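CymD (PDB 6Z34) is a FadL-family outer-membrane channel of Pseudomonas putida that takes up monoaromatic hydrocarbons, probably by letting them diffuse laterally through the barrel wall. Local coordinates at residues A[236-241]-A[280-285]; A[300-305]-A[335-340]. All coordinates share one frame; numbering follows the deposited sequence.

Interaction 1 of 2, residues A[236-241]-A[280-285]; sequences VGIVYN and ASLVAG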
loop_
_atom_site.group_PDB
_atom_site.type_symbol
_atom_site.label_atom_id
_atom_site.label_comp_id
_atom_site.label_asym_id
_atom_site.label_seq_id
_atom_site.Cartn_x
_atom_site.Cartn_y
_atom_site.Cartn_z
ATOM N N VAL A 236 12.249 -11.645 18.609
ATOM C CA VAL A 236 12.317 -10.262 18.166
ATOM C C VAL A 236 12.597 -10.262 16.664
ATOM O O VAL A 236 13.262 -11.164 16.138
ATOM C CB VAL A 236 13.371 -9.467 18.978
ATOM C CG1 VAL A 236 14.749 -10.042 18.803
ATOM C CG2 VAL A 236 13.366 -8.014 18.582
ATOM N N GLY A 237 12.035 -9.278 15.967
ATOM C CA GLY A 237 12.142 -9.209 14.518
ATOM C C GLY A 237 12.352 -7.783 14.046
ATOM O O GLY A 237 11.845 -6.822 14.636
ATOM N N ILE A 238 13.124 -7.652 12.973
ATOM C CA ILE A 238 13.435 -6.343 12.403
ATOM C C ILE A 238 13.471 -6.486 10.890
ATOM O O ILE A 238 14.082 -7.424 10.362
ATOM C CB ILE A 238 14.778 -5.782 12.941
ATOM C CG1 ILE A 238 15.140 -4.459 12.282
ATOM C CG2 ILE A 238 15.930 -6.686 12.658
ATOM C CD1 ILE A 238 14.350 -3.309 12.776
ATOM N N VAL A 239 12.808 -5.564 10.186
ATOM C CA VAL A 239 12.835 -5.584 8.727
ATOM C C VAL A 239 12.937 -4.163 8.204
ATOM O O VAL A 239 12.227 -3.261 8.661
ATOM C CB VAL A 239 11.615 -6.318 8.117
ATOM C CG1 VAL A 239 10.304 -5.685 8.553
ATOM C CG2 VAL A 239 11.721 -6.331 6.593
ATOM N N TYR A 240 13.830 -3.972 7.240
ATOM C CA TYR A 240 13.946 -2.724 6.505
ATOM C C TYR A 240 13.347 -2.886 5.112
ATOM O O TYR A 240 13.762 -3.757 4.339
ATOM C CB TYR A 240 15.398 -2.278 6.411
ATOM C CG TYR A 240 15.553 -0.900 5.802
ATOM C CD1 TYR A 240 15.264 0.247 6.538
ATOM C CD2 TYR A 240 16.006 -0.745 4.495
ATOM C CE1 TYR A 240 15.422 1.521 5.982
ATOM C CE2 TYR A 240 16.169 0.518 3.936
ATOM C CZ TYR A 240 15.875 1.642 4.679
ATOM O OH TYR A 240 16.049 2.871 4.095
ATOM N N ASN A 241 12.387 -2.032 4.793
ATOM C CA ASN A 241 11.712 -2.042 3.506
ATOM C C ASN A 241 12.337 -0.959 2.630
ATOM O O ASN A 241 12.439 0.198 3.047
ATOM C CB ASN A 241 10.217 -1.814 3.717
ATOM C CG ASN A 241 9.390 -2.302 2.564
ATOM O OD1 ASN A 241 8.714 -3.319 2.676
ATOM N ND2 ASN A 241 9.414 -1.572 1.452
ATOM N N ALA A 280 11.095 4.128 1.918
ATOM C CA ALA A 280 11.629 3.128 2.826
ATOM C C ALA A 280 10.819 3.073 4.109
ATOM O O ALA A 280 10.129 4.035 4.444
ATOM C CB ALA A 280 13.090 3.441 3.151
ATOM N N SER A 281 10.881 1.949 4.826
ATOM C CA SER A 281 10.327 1.892 6.172
ATOM C C SER A 281 11.102 0.877 6.989
ATOM O O SER A 281 11.725 -0.044 6.461
ATOM C CB SER A 281 8.829 1.564 6.189
ATOM O OG SER A 281 8.557 0.376 5.472
ATOM N N LEU A 282 11.069 1.078 8.293
ATOM C CA LEU A 282 11.749 0.217 9.242
ATOM C C LEU A 282 10.707 -0.275 10.223
ATOM O O LEU A 282 9.987 0.536 10.815
ATOM C CB LEU A 282 12.869 0.966 9.964
ATOM C CG LEU A 282 13.677 0.116 10.951
ATOM C CD1 LEU A 282 14.565 -0.909 10.222
ATOM C CD2 LEU A 282 14.506 1.011 11.858
ATOM N N VAL A 283 10.609 -1.597 10.374
ATOM C CA VAL A 283 9.695 -2.216 11.326
ATOM C C VAL A 283 10.512 -3.031 12.313
ATOM O O VAL A 283 11.277 -3.919 11.914
ATOM C CB VAL A 283 8.664 -3.108 10.626
ATOM C CG1 VAL A 283 7.691 -3.675 11.649
ATOM C CG2 VAL A 283 7.941 -2.328 9.541
ATOM N N ALA A 284 10.347 -2.737 13.595
ATOM C CA ALA A 284 10.922 -3.526 14.671
ATOM C C ALA A 284 9.790 -4.023 15.554
ATOM O O ALA A 284 8.827 -3.288 15.818
ATOM C CB ALA A 284 11.911 -2.712 15.504
ATOM N N GLY A 285 9.895 -5.272 15.998
ATOM C CA GLY A 285 8.796 -5.790 16.785
ATOM C C GLY A 285 9.175 -7.032 17.561
ATOM O O GLY A 285 10.292 -7.553 17.469
#
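The amide of Asn241 donates to Ser281 O over 2.7 Å, nearly straight at 172°. It is one rung of a ladder of six backbone bonds, two for each of the pairs Asn241-Ser281, Val239-Val283 and Gly237-Gly285; the returning bond from Val283 N to Val239 O spans 2.9 Å. The pairs between them, Ile238-Ala284 and Tyr240-Leu282, have no such bonds, as alternation in antiparallel strands requires. The axes of the two short strands come within 4.7 Å of each other, at 170° between their N-to-C directions.

Side chains sort by face. On the face of Ile238, Tyr240, Leu282 and Ala284, Ile238 CG1 stands anti to the backbone N (chi1 177°), and Ile238 CD1 beyond it settles against Leu282 CD1 at 3.5 Å and against Ala284 CB. Leu282 CD1 also lies near the plane of the Tyr240 ring, at its edge, 3.9 Å from Tyr240 CD1, the two side chains crossing at about a right angle. Farther along the ring, Tyr240 CZ lies 3.7 Å from Ala280 CB.

On the other face Val239 and Val283 point the same way, Val239 CG1 resting 3.7 Å from Val283 CB. There Asn241 CB packs on Ser281 OG, while Asn241 OD1 accepts from Arg223 on strand 198-229. Val239 also touches Asn33 and Val283 touches Ala21, which suggests that this face looks into the lumen, toward the N-terminal hatch. Regular antiparallel pairing with alternating faces is characteristic of the transmembrane beta-barrel wall of FadL-family proteins.

Interaction 2 of 2, residues A[300-305]-A[335-340]; sequences YKRVYW and DTNVYS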
loop_
_atom_site.group_PDB
_atom_site.type_symbol
_atom_site.label_atom_id
_atom_site.label_comp_id
_atom_site.label_asym_id
_atom_site.label_seq_id
_atom_site.Cartn_x
_atom_site.Cartn_y
_atom_site.Cartn_z
ATOM N N TYR A 300 6.652 -1.661 16.132
ATOM C CA TYR A 300 6.847 -0.240 15.936
ATOM C C TYR A 300 7.387 -0.033 14.537
ATOM O O TYR A 300 8.312 -0.735 14.118
ATOM C CB TYR A 300 7.823 0.359 16.937
ATOM C CG TYR A 300 8.291 1.717 16.472
ATOM C CD1 TYR A 300 7.458 2.821 16.572
ATOM C CD2 TYR A 300 9.551 1.891 15.909
ATOM C CE1 TYR A 300 7.872 4.066 16.150
ATOM C CE2 TYR A 300 9.973 3.126 15.480
ATOM C CZ TYR A 300 9.127 4.210 15.602
ATOM O OH TYR A 300 9.532 5.455 15.182
ATOM N N LYS A 301 6.839 0.945 13.826
ATOM C CA LYS A 301 7.270 1.154 12.456
ATOM C C LYS A 301 7.399 2.638 12.144
ATOM O O LYS A 301 6.512 3.437 12.463
ATOM C CB LYS A 301 6.309 0.490 11.473
ATOM C CG LYS A 301 6.227 1.254 10.201
ATOM C CD LYS A 301 5.531 0.506 9.131
ATOM C CE LYS A 301 4.129 0.966 9.040
ATOM N NZ LYS A 301 3.659 0.569 7.701
ATOM N N ARG A 302 8.509 2.984 11.509
ATOM C CA ARG A 302 8.808 4.329 11.048
ATOM C C ARG A 302 8.832 4.330 9.522
ATOM O O ARG A 302 9.635 3.609 8.915
ATOM C CB ARG A 302 10.155 4.780 11.603
ATOM C CG ARG A 302 10.555 6.154 11.176
ATOM C CD ARG A 302 9.855 7.177 12.024
ATOM N NE ARG A 302 10.475 8.479 11.842
ATOM C CZ ARG A 302 11.255 9.070 12.737
ATOM N NH1 ARG A 302 11.506 8.477 13.897
ATOM N NH2 ARG A 302 11.775 10.257 12.467
ATOM N N VAL A 303 7.956 5.126 8.902
ATOM C CA VAL A 303 7.930 5.282 7.450
ATOM C C VAL A 303 8.628 6.591 7.101
ATOM O O VAL A 303 8.310 7.638 7.670
ATOM C CB VAL A 303 6.492 5.258 6.901
ATOM C CG1 VAL A 303 6.489 5.640 5.447
ATOM C CG2 VAL A 303 5.856 3.880 7.066
ATOM N N TYR A 304 9.577 6.537 6.168
ATOM C CA TYR A 304 10.492 7.653 5.942
ATOM C C TYR A 304 10.049 8.476 4.729
ATOM O O TYR A 304 10.714 8.540 3.698
ATOM C CB TYR A 304 11.918 7.141 5.774
ATOM C CG TYR A 304 12.497 6.494 7.014
ATOM C CD1 TYR A 304 12.991 7.263 8.058
ATOM C CD2 TYR A 304 12.547 5.105 7.138
ATOM C CE1 TYR A 304 13.522 6.673 9.194
ATOM C CE2 TYR A 304 13.073 4.506 8.270
ATOM C CZ TYR A 304 13.558 5.297 9.292
ATOM O OH TYR A 304 14.076 4.712 10.416
ATOM N N TRP A 305 8.908 9.150 4.891
ATOM C CA TRP A 305 8.464 10.111 3.883
ATOM C C TRP A 305 9.459 11.255 3.705
ATOM O O TRP A 305 9.639 11.749 2.588
ATOM C CB TRP A 305 7.101 10.684 4.261
ATOM C CG TRP A 305 6.014 9.680 4.394
ATOM C CD1 TRP A 305 5.523 9.158 5.555
ATOM C CD2 TRP A 305 5.257 9.091 3.335
ATOM N NE1 TRP A 305 4.504 8.273 5.283
ATOM C CE2 TRP A 305 4.328 8.208 3.926
ATOM C CE3 TRP A 305 5.277 9.216 1.944
ATOM C CZ2 TRP A 305 3.426 7.460 3.176
ATOM C CZ3 TRP A 305 4.376 8.466 1.195
ATOM C CH2 TRP A 305 3.463 7.606 1.815
ATOM N N ASP A 335 7.954 12.124 8.376
ATOM C CA ASP A 335 7.983 10.712 8.732
ATOM C C ASP A 335 6.712 10.336 9.487
ATOM O O ASP A 335 6.025 11.186 10.062
ATOM C CB ASP A 335 9.223 10.388 9.571
ATOM C CG ASP A 335 10.495 10.375 8.746
ATOM O OD1 ASP A 335 10.425 10.730 7.545
ATOM O OD2 ASP A 335 11.563 10.034 9.296
ATOM N N THR A 336 6.381 9.053 9.447
ATOM C CA THR A 336 5.230 8.507 10.148
ATOM C C THR A 336 5.702 7.409 11.085
ATOM O O THR A 336 6.578 6.617 10.730
ATOM C CB THR A 336 4.187 7.953 9.167
ATOM O OG1 THR A 336 3.804 8.988 8.253
ATOM C CG2 THR A 336 2.947 7.502 9.904
ATOM N N ASN A 337 5.155 7.402 12.299
ATOM C CA ASN A 337 5.305 6.287 13.226
ATOM C C ASN A 337 4.012 5.497 13.259
ATOM O O ASN A 337 2.916 6.066 13.195
ATOM C CB ASN A 337 5.630 6.744 14.645
ATOM C CG ASN A 337 6.949 7.441 14.736
ATOM O OD1 ASN A 337 7.984 6.807 14.893
ATOM N ND2 ASN A 337 6.923 8.756 14.679
ATOM N N VAL A 338 4.146 4.183 13.355
ATOM C CA VAL A 338 3.004 3.307 13.541
ATOM C C VAL A 338 3.320 2.355 14.677
ATOM O O VAL A 338 4.434 1.826 14.769
ATOM C CB VAL A 338 2.648 2.532 12.257
ATOM C CG1 VAL A 338 1.429 1.668 12.502
ATOM C CG2 VAL A 338 2.393 3.502 11.107
ATOM N N TYR A 339 2.339 2.156 15.544
ATOM C CA TYR A 339 2.421 1.194 16.627
ATOM C C TYR A 339 1.310 0.184 16.432
ATOM O O TYR A 339 0.150 0.577 16.260
ATOM C CB TYR A 339 2.282 1.870 17.985
ATOM C CG TYR A 339 3.259 2.987 18.226
ATOM C CD1 TYR A 339 4.514 2.735 18.771
ATOM C CD2 TYR A 339 2.916 4.306 17.939
ATOM C CE1 TYR A 339 5.409 3.768 19.013
ATOM C CE2 TYR A 339 3.801 5.345 18.177
ATOM C CZ TYR A 339 5.045 5.068 18.710
ATOM O OH TYR A 339 5.925 6.095 18.937
ATOM N N SER A 340 1.664 -1.104 16.475
ATOM C CA SER A 340 0.732 -2.213 16.284
ATOM C C SER A 340 0.774 -3.156 17.486
ATOM O O SER A 340 1.852 -3.600 17.897
ATOM C CB SER A 340 1.062 -3.010 15.007
ATOM O OG SER A 340 0.892 -2.242 13.829
#
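Arg302 grips Asp335 side-on, its NE and NH2 both converging on Asp335 OD2 at 3.2 Å each. The two nitrogens reach that oxygen from opposite faces of the carboxylate plane, on its anti side, and the N-H...O angles near 137° make both bonds bent; the guanidinium and carboxylate planes stand 67° apart. A bend at chi2 (80°) places Arg302 CD 3.6 Å from Thr336 O. The second carboxylate oxygen, Asp335 OD1, is hydrogen-bonded to Ser306 OG, so both oxygens of this buried carboxylate have partners. Tyr304 covers Arg302 with a ring face, Arg302 CG lying above it toward the rim. An alanine in place of Arg302 would probably leave the Asp335 carboxylate without its positive mate and open a gap beneath the Tyr304 ring.

This end is tightly packed, and Asp335 has more of its surface covered by the facing segment than any other residue here. Backbone bonds continue the hold, Val303 N to Thr336 O at 2.7 Å and Val338 N to Lys301 O at 2.6 Å. Beside them Lys301 CE lies 3.7 Å from Val338 CG2, the two side chains pointing the same way. Tyr300 is well covered too, its CD1 3.3 Å from Tyr339 CE1. The looser side is that of Tyr339 itself, partly exposed and giving up little surface; its ring meets that of Tyr300 obliquely, with centroids 5.3 Å apart.

The segments belong to strands 294-303 and 336-347, whose outer edges are also occupied. Tyr300 and Arg302 bond through their backbones to Ala284 and Leu282 of strand 281-289, while Asn337 and Tyr339 bond to Gln361 and Tyr359 of strand 351-362.

In the fold
Followed from the N terminus, the chain enters interaction 1 on strand 234-259, passes through strand 265-273 and returns at 280-285, closing a loop of 38 residues. Strand 281-289 then leads to its neighbour 294-303, whose far end opens interaction 2; a second loop of 29 residues, holding strands 313-318 and 324-328, closes at 335-340. The two contacts therefore stand in series, neither nested nor crossed. They are joined through strands 281-289 and 294-303, neighbours in the sheet, where Ser281 CB packs 3.5 Å from Arg302 O. The loops also meet each other, since strand 265-273 pairs with 313-318. Together the contacts join four neighbouring staves of the barrel wall.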